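Side-chain contacts in hypothetical protein SA2161 (Staphylococcus aureus, PDB 1Y7R), which is of unknown function but, as a member of the GNAT family, probably transfers an acetyl group from acetyl-coenzyme A to an acceptor not yet identified: residues A[11-16]-A[48-53]; A[42-47]-A[78-83]. The protein carries 4 engineered substitutions. One frame throughout, in Å; residues are numbered along the deposited sequence.

Contact 1. Residues A[11-16]-A[48-53]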
loop_
_atom_site.group_PDB
_atom_site.type_symbol
_atom_site.label_atom_id
_atom_site.label_comp_id
_atom_site.label_asym_id
_atom_site.label_seq_id
_atom_site.Cartn_x
_atom_site.Cartn_y
_atom_site.Cartn_z
ATOM N N CYS A 11 20.619 -2.643 -5.603
ATOM C CA CYS A 11 19.724 -3.711 -6.024
ATOM C C CYS A 11 20.197 -5.007 -5.416
ATOM O O CYS A 11 19.389 -5.777 -4.897
ATOM C CB CYS A 11 19.670 -3.855 -7.541
ATOM S SG CYS A 11 18.715 -2.535 -8.317
ATOM N N GLU A 12 21.511 -5.245 -5.455
ATOM C CA GLU A 12 22.039 -6.470 -4.880
ATOM C C GLU A 12 21.721 -6.582 -3.399
ATOM O O GLU A 12 21.261 -7.635 -2.965
ATOM C CB GLU A 12 23.556 -6.593 -5.090
ATOM C CG GLU A 12 24.142 -7.812 -4.347
ATOM C CD GLU A 12 25.501 -8.221 -4.834
ATOM O OE1 GLU A 12 26.141 -7.433 -5.564
ATOM O OE2 GLU A 12 25.944 -9.331 -4.479
ATOM N N ASP A 13 21.952 -5.514 -2.627
ATOM C CA ASP A 13 21.748 -5.552 -1.160
ATOM C C ASP A 13 20.263 -5.805 -0.843
ATOM O O ASP A 13 19.921 -6.602 0.042
ATOM C CB ASP A 13 22.209 -4.247 -0.498
ATOM C CG ASP A 13 23.707 -4.192 -0.261
ATOM O OD1 ASP A 13 24.176 -3.117 0.190
ATOM O OD2 ASP A 13 24.410 -5.211 -0.475
ATOM N N TYR A 14 19.385 -5.136 -1.586
ATOM C CA TYR A 14 17.948 -5.281 -1.425
ATOM C C TYR A 14 17.524 -6.716 -1.664
ATOM O O TYR A 14 16.862 -7.332 -0.833
ATOM C CB TYR A 14 17.194 -4.324 -2.359
ATOM C CG TYR A 14 15.699 -4.566 -2.420
ATOM C CD1 TYR A 14 14.862 -3.978 -1.490
ATOM C CD2 TYR A 14 15.116 -5.348 -3.435
ATOM C CE1 TYR A 14 13.491 -4.159 -1.524
ATOM C CE2 TYR A 14 13.734 -5.548 -3.470
ATOM C CZ TYR A 14 12.928 -4.961 -2.509
ATOM O OH TYR A 14 11.558 -5.147 -2.535
ATOM N N CYS A 15 17.889 -7.245 -2.831
ATOM C CA CYS A 15 17.470 -8.581 -3.198
ATOM C C CYS A 15 18.040 -9.583 -2.183
ATOM O O CYS A 15 17.347 -10.525 -1.757
ATOM C CB CYS A 15 17.968 -8.901 -4.605
ATOM S SG CYS A 15 17.055 -7.967 -5.866
ATOM N N ALA A 16 19.299 -9.368 -1.794
ATOM C CA ALA A 16 20.003 -10.246 -0.864
ATOM C C ALA A 16 19.374 -10.227 0.514
ATOM O O ALA A 16 19.254 -11.274 1.184
ATOM C CB ALA A 16 21.477 -9.867 -0.760
ATOM N N ASP A 48 30.074 -3.047 7.473
ATOM C CA ASP A 48 29.740 -2.809 6.064
ATOM C C ASP A 48 28.695 -3.775 5.501
ATOM O O ASP A 48 28.549 -3.884 4.281
ATOM C CB ASP A 48 31.001 -2.794 5.190
ATOM C CG ASP A 48 31.921 -1.644 5.518
ATOM O OD1 ASP A 48 31.531 -0.745 6.309
ATOM O OD2 ASP A 48 33.055 -1.663 4.981
ATOM N N ARG A 49 27.938 -4.426 6.373
ATOM C CA ARG A 49 26.917 -5.366 5.913
ATOM C C ARG A 49 25.520 -4.835 6.181
ATOM O O ARG A 49 25.226 -4.421 7.320
ATOM C CB ARG A 49 27.046 -6.708 6.614
ATOM C CG ARG A 49 26.067 -7.764 6.102
ATOM C CD ARG A 49 26.186 -9.043 6.899
ATOM N NE ARG A 49 25.421 -10.113 6.253
ATOM C CZ ARG A 49 25.150 -11.281 6.812
ATOM N NH1 ARG A 49 25.547 -11.549 8.055
ATOM N NH2 ARG A 49 24.437 -12.162 6.129
ATOM N N LEU A 50 24.664 -4.900 5.156
ATOM C CA LEU A 50 23.260 -4.523 5.347
ATOM C C LEU A 50 22.583 -5.643 6.141
ATOM O O LEU A 50 22.595 -6.792 5.684
ATOM C CB LEU A 50 22.530 -4.366 4.004
ATOM C CG LEU A 50 21.060 -3.932 4.076
ATOM C CD1 LEU A 50 20.887 -2.529 4.599
ATOM C CD2 LEU A 50 20.376 -4.036 2.709
ATOM N N ILE A 51 21.959 -5.302 7.275
ATOM C CA ILE A 51 21.271 -6.317 8.058
ATOM C C ILE A 51 19.736 -6.152 8.154
ATOM O O ILE A 51 19.032 -7.068 8.587
ATOM C CB ILE A 51 21.946 -6.509 9.420
ATOM C CG1 ILE A 51 21.700 -5.321 10.363
ATOM C CG2 ILE A 51 23.456 -6.774 9.211
ATOM C CD1 ILE A 51 20.348 -5.342 11.026
ATOM N N GLY A 52 19.234 -4.980 7.749
ATOM C CA GLY A 52 17.802 -4.713 7.884
ATOM C C GLY A 52 17.350 -3.516 7.090
ATOM O O GLY A 52 18.147 -2.634 6.752
HETATM N N MSE A 53 16.066 -3.518 6.746
HETATM C CA MSE A 53 15.467 -2.415 5.996
HETATM C C MSE A 53 13.963 -2.377 6.232
HETATM O O MSE A 53 13.348 -3.341 6.673
HETATM C CB MSE A 53 15.723 -2.558 4.496
HETATM C CG MSE A 53 14.821 -3.546 3.853
HETATM SE SE MSE A 53 15.285 -3.631 1.969
HETATM C CE MSE A 53 15.485 -1.876 1.615
HETATM O O HOH W 1 25.602 -5.758 2.564
#
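D13 and L50 bring the first turns of helix 11-20 to the start of strand 49-58, with their CA atoms 6.8 Å apart; Y14 and M53 form the second pair, CA to CA 8.3 Å. Between these pairs the strand carries a classic beta bulge, I51 and G52 both facing L44 of the neighbouring strand. The case illustrates how a helix can settle on a sheet through a few side chains. At one point the methylene CB of D13 rests 3.7 Å from CD2 of L50. At the other, Y14 and the selenomethionine M53 cross at about a right angle in a Met-aromatic contact. M53 SE lies 3.5 Å from Y14 CD1 and approaches the ring obliquely, 68° off the normal, while the terminal methyl CE sits in the ring plane at the edge. The bend of M53 at chi3 (-43°) turns that methyl to the ring edge. L17, a turn further along the helix, touches both L50 and M53. T62 of the second subunit also packs on Y14. No hydrogen bond joins the segments directly. One water accepts from L50 N at 2.9 Å and donates weakly to D13 OD2, and the hydroxyl of buried Y14 is hydrogen-bonded to D68. Cohesion here is therefore mainly apolar, with the polar link confined to a single water bridge beside the D13 carboxylate.

Contact 2. Residues A[42-47]-A[78-83]. Engineered in segment 78-83: A79 (natural residue Asp). With PO4 (phosphate ion), chain C; PO4 (phosphate ion), chain D.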
loop_
_atom_site.group_PDB
_atom_site.type_symbol
_atom_site.label_atom_id
_atom_site.label_comp_id
_atom_site.label_asym_id
_atom_site.label_seq_id
_atom_site.Cartn_x
_atom_site.Cartn_y
_atom_site.Cartn_z
ATOM N N VAL A 42 14.471 3.041 5.251
ATOM C CA VAL A 42 15.489 2.988 6.324
ATOM C C VAL A 42 16.286 1.712 6.159
ATOM O O VAL A 42 15.731 0.656 5.863
ATOM C CB VAL A 42 14.844 2.867 7.795
ATOM C CG1 VAL A 42 13.762 1.792 7.938
ATOM C CG2 VAL A 42 15.945 2.745 8.906
ATOM N N THR A 43 17.597 1.821 6.331
ATOM C CA THR A 43 18.514 0.689 6.235
ATOM C C THR A 43 19.451 0.693 7.440
ATOM O O THR A 43 19.831 1.762 7.952
ATOM C CB THR A 43 19.341 0.692 4.918
ATOM O OG1 THR A 43 19.763 2.032 4.617
ATOM C CG2 THR A 43 18.469 0.130 3.729
ATOM N N LEU A 44 19.755 -0.510 7.917
ATOM C CA LEU A 44 20.634 -0.736 9.067
ATOM C C LEU A 44 21.836 -1.526 8.608
ATOM O O LEU A 44 21.702 -2.551 7.922
ATOM C CB LEU A 44 19.922 -1.560 10.132
ATOM C CG LEU A 44 18.589 -1.004 10.649
ATOM C CD1 LEU A 44 18.058 -1.987 11.683
ATOM C CD2 LEU A 44 18.679 0.355 11.265
ATOM N N TYR A 45 23.006 -1.077 9.027
ATOM C CA TYR A 45 24.250 -1.732 8.637
ATOM C C TYR A 45 25.068 -2.108 9.883
ATOM O O TYR A 45 25.179 -1.302 10.828
ATOM C CB TYR A 45 25.102 -0.822 7.759
ATOM C CG TYR A 45 24.556 -0.529 6.393
ATOM C CD1 TYR A 45 24.865 -1.361 5.315
ATOM C CD2 TYR A 45 23.783 0.600 6.150
ATOM C CE1 TYR A 45 24.389 -1.105 4.045
ATOM C CE2 TYR A 45 23.304 0.876 4.861
ATOM C CZ TYR A 45 23.617 0.022 3.815
ATOM O OH TYR A 45 23.122 0.288 2.537
ATOM N N ASP A 46 25.618 -3.321 9.866
ATOM C CA ASP A 46 26.524 -3.792 10.898
ATOM C C ASP A 46 27.871 -3.771 10.195
ATOM O O ASP A 46 28.107 -4.607 9.301
ATOM C CB ASP A 46 26.181 -5.229 11.347
ATOM C CG ASP A 46 27.127 -5.745 12.424
ATOM O OD1 ASP A 46 28.073 -5.020 12.772
ATOM O OD2 ASP A 46 26.952 -6.890 12.939
ATOM N N LYS A 47 28.715 -2.802 10.585
ATOM C CA LYS A 47 29.968 -2.489 9.885
ATOM C C LYS A 47 29.604 -2.231 8.407
ATOM O O LYS A 47 28.840 -1.308 8.140
ATOM C CB LYS A 47 31.034 -3.577 10.131
ATOM C CG LYS A 47 31.445 -3.584 11.614
ATOM C CD LYS A 47 32.504 -4.646 11.909
ATOM C CE LYS A 47 32.094 -5.470 13.142
ATOM N NZ LYS A 47 33.147 -6.443 13.544
ATOM N N GLN A 78 16.013 -9.705 18.133
ATOM C CA GLN A 78 16.771 -8.870 19.083
ATOM C C GLN A 78 16.650 -7.349 18.945
ATOM O O GLN A 78 17.564 -6.621 19.367
ATOM C CB GLN A 78 18.236 -9.233 19.056
ATOM C CG GLN A 78 18.902 -9.074 17.715
ATOM C CD GLN A 78 20.157 -9.889 17.695
ATOM O OE1 GLN A 78 21.065 -9.616 18.463
ATOM N NE2 GLN A 78 20.188 -10.950 16.889
ATOM N N ALA A 79 15.536 -6.886 18.373
ATOM C CA ALA A 79 15.176 -5.454 18.311
ATOM C C ALA A 79 15.419 -4.740 17.009
ATOM O O ALA A 79 15.047 -3.571 16.891
ATOM C CB ALA A 79 15.819 -4.664 19.398
ATOM N N TYR A 80 16.030 -5.403 16.017
ATOM C CA TYR A 80 16.284 -4.657 14.779
ATOM C C TYR A 80 15.013 -4.339 13.976
ATOM O O TYR A 80 14.922 -3.261 13.379
ATOM C CB TYR A 80 17.362 -5.329 13.930
ATOM C CG TYR A 80 18.709 -5.196 14.607
ATOM C CD1 TYR A 80 19.259 -3.934 14.864
ATOM C CD2 TYR A 80 19.376 -6.312 15.061
ATOM C CE1 TYR A 80 20.488 -3.802 15.511
ATOM C CE2 TYR A 80 20.609 -6.198 15.711
ATOM C CZ TYR A 80 21.152 -4.938 15.922
ATOM O OH TYR A 80 22.361 -4.813 16.580
ATOM N N GLY A 81 14.040 -5.256 13.992
ATOM C CA GLY A 81 12.722 -4.970 13.373
ATOM C C GLY A 81 12.113 -3.753 14.072
ATOM O O GLY A 81 11.531 -2.857 13.429
ATOM N N SER A 82 12.251 -3.693 15.397
ATOM C CA SER A 82 11.690 -2.584 16.158
ATOM C C SER A 82 12.415 -1.300 15.806
ATOM O O SER A 82 11.783 -0.266 15.661
ATOM C CB SER A 82 11.786 -2.821 17.671
ATOM O OG SER A 82 10.647 -3.548 18.134
ATOM N N LEU A 83 13.736 -1.373 15.638
ATOM C CA LEU A 83 14.510 -0.190 15.236
ATOM C C LEU A 83 14.037 0.390 13.880
ATOM O O LEU A 83 13.785 1.605 13.744
ATOM C CB LEU A 83 16.012 -0.535 15.236
ATOM C CG LEU A 83 16.921 0.699 15.000
ATOM C CD1 LEU A 83 16.710 1.823 16.014
ATOM C CD2 LEU A 83 18.333 0.243 15.069
HETATM P P PO4 C . 11.891 -7.119 17.774
HETATM O O1 PO4 C . 10.791 -7.757 16.939
HETATM O O2 PO4 C . 11.332 -6.165 18.799
HETATM O O3 PO4 C . 12.766 -6.373 16.786
HETATM O O4 PO4 C . 12.793 -8.131 18.450
HETATM P P PO4 D . 12.566 -8.887 14.219
HETATM O O1 PO4 D . 11.174 -8.644 14.759
HETATM O O2 PO4 D . 13.584 -8.181 15.073
HETATM O O3 PO4 D . 12.628 -8.274 12.829
HETATM O O4 PO4 D . 12.908 -10.357 14.228
#
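L44 reaches from strand 40-46 into the first turn of helix 80-95, one methyl meeting Y80 and the other L83. That turn probably belongs to the pyrophosphate-binding loop of the GNAT fold, in which backbone amides at a helix start hold the phosphates of coenzyme A, and the contact shows how such a loop is backed by the sheet. The CD1 branch of L44 meets the tyrosine at two places, 3.8 Å from the carbonyl oxygen of Y80 and 3.9 Å from its ring atom CD1, which it approaches obliquely. On the other branch, L44 CD2 lies 3.8 Å from L83 CD2. L83 extends its CG opposite the backbone N (chi1 -173°), which carries CD2, rather than CD1, to L44. V2 touches both L44 and Y80, and I84 of the same helix also packs on L44. On the far side of the turn from L44 lie two phosphate ions, probably from the crystallisation liquor, in positions consistent with those of cofactor phosphates. G81 N donates to O2 of phosphate D, and G77 N also binds phosphate. At the N-cap stands A79, an engineered residue replacing aspartate; its own N makes only a weak bond to O4 of phosphate C. The firmer grip on that ion is S82, whose backbone N donates to O3 at 3.1 Å while its hydroxyl OG donates to O2 at 2.8 Å.

Overall arrangement
From the N terminus, the chain lays down edge strand 3-5, forms helix 11-20, passes through helix 28-34 and continues the sheet with strand 40-46, the first half of contact 2. A tight turn leads into strand 49-58, where contact 1 closes the loop begun at helix 11-20. Strand 63-71 follows before helix 80-95 closes the second loop at contact 2. The two loops therefore cross, their segments alternating along the sequence. Strands 40-46 and 49-58 are hydrogen-bonded neighbours, and the contact centres lie about 11 Å apart. Together they pack helices on opposite faces of the sheet, as expected of an acetyltransferase of the GNAT family.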